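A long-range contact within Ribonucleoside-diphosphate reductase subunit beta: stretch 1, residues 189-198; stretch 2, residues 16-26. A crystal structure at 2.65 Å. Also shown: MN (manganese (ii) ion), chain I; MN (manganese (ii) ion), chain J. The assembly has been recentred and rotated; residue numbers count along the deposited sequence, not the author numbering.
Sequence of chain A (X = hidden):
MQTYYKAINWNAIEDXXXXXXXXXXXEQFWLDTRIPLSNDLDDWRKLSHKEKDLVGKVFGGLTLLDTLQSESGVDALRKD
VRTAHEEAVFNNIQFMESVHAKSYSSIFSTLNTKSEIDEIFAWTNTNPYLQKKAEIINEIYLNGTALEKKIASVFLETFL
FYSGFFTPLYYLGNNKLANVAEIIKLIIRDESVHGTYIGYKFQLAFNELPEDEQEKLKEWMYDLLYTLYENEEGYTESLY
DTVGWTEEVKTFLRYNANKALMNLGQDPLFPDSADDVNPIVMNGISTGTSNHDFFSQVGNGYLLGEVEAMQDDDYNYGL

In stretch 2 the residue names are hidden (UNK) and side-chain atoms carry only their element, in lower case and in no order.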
# COMPACT_ATOMS: atom_id res chain seq x y z
N ARG A 189 -11.61 13.08 -1.29
CA ARG A 189 -11.88 12.63 0.08
C ARG A 189 -10.64 11.99 0.71
O ARG A 189 -10.35 12.21 1.88
CB ARG A 189 -13.05 11.64 0.11
CG ARG A 189 -13.56 11.32 1.51
CD ARG A 189 -14.69 10.32 1.49
NE ARG A 189 -14.24 8.96 1.16
CZ ARG A 189 -15.05 7.91 1.03
NH1 ARG A 189 -16.36 8.02 1.20
NH2 ARG A 189 -14.53 6.72 0.73
N ASP A 190 -9.92 11.19 -0.08
CA ASP A 190 -8.67 10.57 0.39
C ASP A 190 -7.56 11.59 0.55
O ASP A 190 -6.85 11.59 1.56
CB ASP A 190 -8.21 9.46 -0.57
CG ASP A 190 -9.02 8.19 -0.44
OD1 ASP A 190 -9.53 7.90 0.67
OD2 ASP A 190 -9.13 7.46 -1.45
N GLU A 191 -7.40 12.46 -0.44
CA GLU A 191 -6.32 13.45 -0.43
C GLU A 191 -6.53 14.55 0.61
O GLU A 191 -5.56 15.15 1.08
CB GLU A 191 -6.11 14.06 -1.82
CG GLU A 191 -5.61 13.09 -2.88
CD GLU A 191 -4.31 12.40 -2.50
OE1 GLU A 191 -3.57 12.92 -1.65
OE2 GLU A 191 -4.02 11.32 -3.06
N SER A 192 -7.78 14.82 0.96
CA SER A 192 -8.09 15.75 2.04
C SER A 192 -7.53 15.24 3.37
O SER A 192 -7.03 16.01 4.18
CB SER A 192 -9.61 15.96 2.15
OG SER A 192 -9.91 16.90 3.17
N VAL A 193 -7.61 13.92 3.58
CA VAL A 193 -7.10 13.28 4.79
C VAL A 193 -5.58 13.12 4.74
O VAL A 193 -4.91 13.21 5.78
CB VAL A 193 -7.76 11.90 5.02
CG1 VAL A 193 -7.20 11.23 6.27
CG2 VAL A 193 -9.28 12.04 5.14
N HIS A 194 -5.03 12.87 3.55
CA HIS A 194 -3.57 12.75 3.38
C HIS A 194 -2.87 14.06 3.74
O HIS A 194 -1.89 14.06 4.49
CB HIS A 194 -3.21 12.35 1.95
CG HIS A 194 -3.59 10.95 1.60
ND1 HIS A 194 -3.85 10.55 0.31
CD2 HIS A 194 -3.76 9.85 2.37
CE1 HIS A 194 -4.16 9.26 0.30
NE2 HIS A 194 -4.11 8.82 1.54
N GLY A 195 -3.37 15.16 3.19
CA GLY A 195 -2.84 16.49 3.49
C GLY A 195 -2.84 16.80 4.97
O GLY A 195 -1.86 17.31 5.51
N THR A 196 -3.95 16.48 5.64
CA THR A 196 -4.09 16.70 7.08
C THR A 196 -3.08 15.88 7.88
O THR A 196 -2.47 16.39 8.82
CB THR A 196 -5.51 16.36 7.56
OG1 THR A 196 -6.47 17.07 6.77
CG2 THR A 196 -5.70 16.72 9.03
N TYR A 197 -2.92 14.61 7.51
CA TYR A 197 -2.03 13.71 8.23
C TYR A 197 -0.56 14.04 7.99
O TYR A 197 0.22 14.12 8.93
CB TYR A 197 -2.29 12.25 7.84
CG TYR A 197 -1.48 11.26 8.64
CD1 TYR A 197 -1.60 11.19 10.03
CD2 TYR A 197 -0.59 10.38 8.02
CE1 TYR A 197 -0.87 10.28 10.77
CE2 TYR A 197 0.15 9.47 8.75
CZ TYR A 197 0.00 9.42 10.13
OH TYR A 197 0.73 8.51 10.87
N ILE A 198 -0.19 14.21 6.72
CA ILE A 198 1.18 14.59 6.36
C ILE A 198 1.49 15.97 6.93
O ILE A 198 2.59 16.20 7.44
CB ILE A 198 1.40 14.57 4.83
CG1 ILE A 198 1.30 13.14 4.29
CG2 ILE A 198 2.76 15.17 4.48
CD1 ILE A 198 1.20 13.05 2.78
N UNK A 16 -1.74 8.88 19.05
CA UNK A 16 -3.16 8.52 18.91
C UNK A 16 -3.78 8.83 17.54
O UNK A 16 -4.82 8.26 17.19
c UNK A 16 -4.03 9.19 20.00
c UNK A 16 -3.85 10.70 20.01
c UNK A 16 -3.70 8.60 21.37
N UNK A 17 -3.17 9.74 16.78
CA UNK A 17 -3.67 10.09 15.44
C UNK A 17 -3.32 9.01 14.41
O UNK A 17 -3.94 8.93 13.34
c UNK A 17 -3.20 11.50 15.01
c UNK A 17 -3.57 13.99 15.55
c UNK A 17 -3.44 11.74 13.52
c UNK A 17 -3.94 12.55 15.84
N UNK A 18 -2.35 8.15 14.72
CA UNK A 18 -2.05 6.99 13.89
C UNK A 18 -3.27 6.07 13.84
O UNK A 18 -3.67 5.62 12.76
o UNK A 18 1.30 6.74 15.29
o UNK A 18 0.58 7.97 13.62
c UNK A 18 -0.84 6.21 14.42
c UNK A 18 0.43 7.04 14.44
N UNK A 19 -3.83 5.78 15.01
CA UNK A 19 -5.08 5.02 15.13
C UNK A 19 -6.16 5.56 14.20
O UNK A 19 -6.65 4.83 13.33
c UNK A 19 -5.62 5.09 16.57
c UNK A 19 -5.95 2.74 19.54
c UNK A 19 -5.85 4.08 18.84
n UNK A 19 -7.12 2.69 20.45
c UNK A 19 -5.13 4.00 17.50
N UNK A 20 -6.50 6.83 14.38
CA UNK A 20 -7.63 7.44 13.68
C UNK A 20 -7.40 7.58 12.17
O UNK A 20 -8.33 7.40 11.39
o UNK A 20 -6.83 9.64 14.33
c UNK A 20 -7.97 8.80 14.29
N UNK A 21 -6.17 7.90 11.78
CA UNK A 21 -5.85 8.08 10.36
C UNK A 21 -5.89 6.75 9.60
O UNK A 21 -6.31 6.71 8.45
c UNK A 21 -4.47 8.74 10.16
c UNK A 21 -4.29 9.15 8.70
o UNK A 21 -4.36 9.89 11.00
N UNK A 22 -5.44 5.69 10.26
CA UNK A 22 -5.55 4.34 9.70
C UNK A 22 -7.03 3.96 9.56
O UNK A 22 -7.46 3.52 8.50
c UNK A 22 -5.01 1.90 10.17
c UNK A 22 -4.19 1.15 9.28
c UNK A 22 -2.47 0.45 7.75
c UNK A 22 -3.03 1.45 8.54
c UNK A 22 -3.05 -0.82 7.68
n UNK A 22 -5.85 -0.17 9.98
c UNK A 22 -4.18 -1.14 8.38
c UNK A 22 -4.82 3.33 10.59
c UNK A 22 -6.01 1.06 10.57
c UNK A 22 -4.74 -0.14 9.18
N UNK A 23 -7.79 4.13 10.64
CA UNK A 23 -9.22 3.84 10.64
C UNK A 23 -9.94 4.54 9.49
O UNK A 23 -10.59 3.89 8.68
o UNK A 23 -10.51 5.01 14.56
c UNK A 23 -10.22 3.80 14.43
o UNK A 23 -10.40 2.96 15.34
c UNK A 23 -9.86 4.28 11.97
c UNK A 23 -9.62 3.31 13.12
N UNK A 24 -9.79 5.86 9.43
CA UNK A 24 -10.49 6.68 8.44
C UNK A 24 -10.15 6.27 7.01
O UNK A 24 -11.05 6.11 6.18
n UNK A 24 -12.99 11.60 9.59
c UNK A 24 -11.24 10.42 8.25
c UNK A 24 -10.17 8.16 8.64
c UNK A 24 -12.53 10.29 9.04
c UNK A 24 -10.84 9.09 7.63
N UNK A 25 -8.87 6.10 6.72
CA UNK A 25 -8.43 5.77 5.36
C UNK A 25 -8.85 4.36 4.94
O UNK A 25 -9.28 4.16 3.80
c UNK A 25 -4.88 7.41 5.43
c UNK A 25 -6.91 5.93 5.23
c UNK A 25 -6.72 8.02 3.84
c UNK A 25 -6.39 7.37 5.18
N UNK A 26 -8.72 3.40 5.84
CA UNK A 26 -9.16 2.03 5.56
C UNK A 26 -10.67 1.95 5.37
O UNK A 26 -11.16 1.22 4.51
c UNK A 26 -7.22 0.85 6.67
c UNK A 26 -8.73 1.06 6.68
o UNK A 26 -9.15 1.58 7.95
MN MN I . -1.49 11.90 -0.90
MN MN J . -3.42 11.21 -5.17

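Position 16 carries three side-chain carbons, one bearing the other two. They touch nothing on stretch 1. This is Val-16.

Position 17 has four carbons, forked at the first, with one arm two carbons long. The short arm lies 4.0 Å from CD1 of Tyr-197, at the edge of the ring. The beta-branched shape gives isoleucine, and the short arm is CG2 of Ile-17.

Position 18 has two carbons, the second carrying two oxygens, a short carboxylate. One of its oxygens meets the Tyr-197 hydroxyl. This is Asp-18, and Tyr-197 OH donates a hydrogen bond to Asp-18 OD1 at 2.8 Å. OD2 is hydrogen-bonded elsewhere in the structure.

Position 19 has four carbons in a row ending in nitrogen. It does not reach stretch 1. It is Lys-19.

Position 20 has one carbon and one oxygen, and touches nothing on stretch 1. It is Ser-20. Its OG turns back to its own helix and donates to O of Ile-17 at 3.1 Å.

Position 21 has one carbon carrying one oxygen and one carbon. Its CB points toward stretch 1. The oxygen is 2.6 Å from O of Ile-17, and the methyl sits over one face of the Tyr-197 ring. A branch with one hydroxyl and one methyl is threonine. Thr-21 OG1 donates the hydrogen bond to Ile-17 O, while CG2 lies 3.8 Å from the centroid of the Tyr-197 ring in a CH-pi contact.

Position 22 has one carbon, then fused five- and six-membered rings holding eight carbons and one nitrogen. It does not touch stretch 1. This indole is Trp-22.

Position 23 has three carbons, the third carrying two oxygens. It is exposed and out of reach of stretch 1. It is Glu-23.

Position 24 has four carbons in a row ending in nitrogen. The third carbon of the chain lies against Val-193. This is Lys-24, with CD 4.0 Å from Val-193 CG2.

Position 25 has four carbons, forked at the second. One tip carbon reaches both His-194 and Val-193. This is Leu-25. Its CD2 is 3.6 Å from His-194 NE2 and 4.1 Å from Val-193 CG1.

Position 26 has one carbon carrying one oxygen and one carbon. It faces no residue of stretch 1. It is Thr-26.

The two helices run nearly antiparallel, at 168°, with axes 10.6 Å apart at closest approach. Positions 17, 18, 21, 24 and 25 supply the contact, as expected for one side of a helix. At one end Tyr-197 combines apolar packing with its hydrogen bond to Asp-18. At the other, Leu-25 packs against Val-193 and His-194. Glu-191 points away from this interface and binds both manganese ions.

Stretch 2 16-26: VIDKSTWEKLT
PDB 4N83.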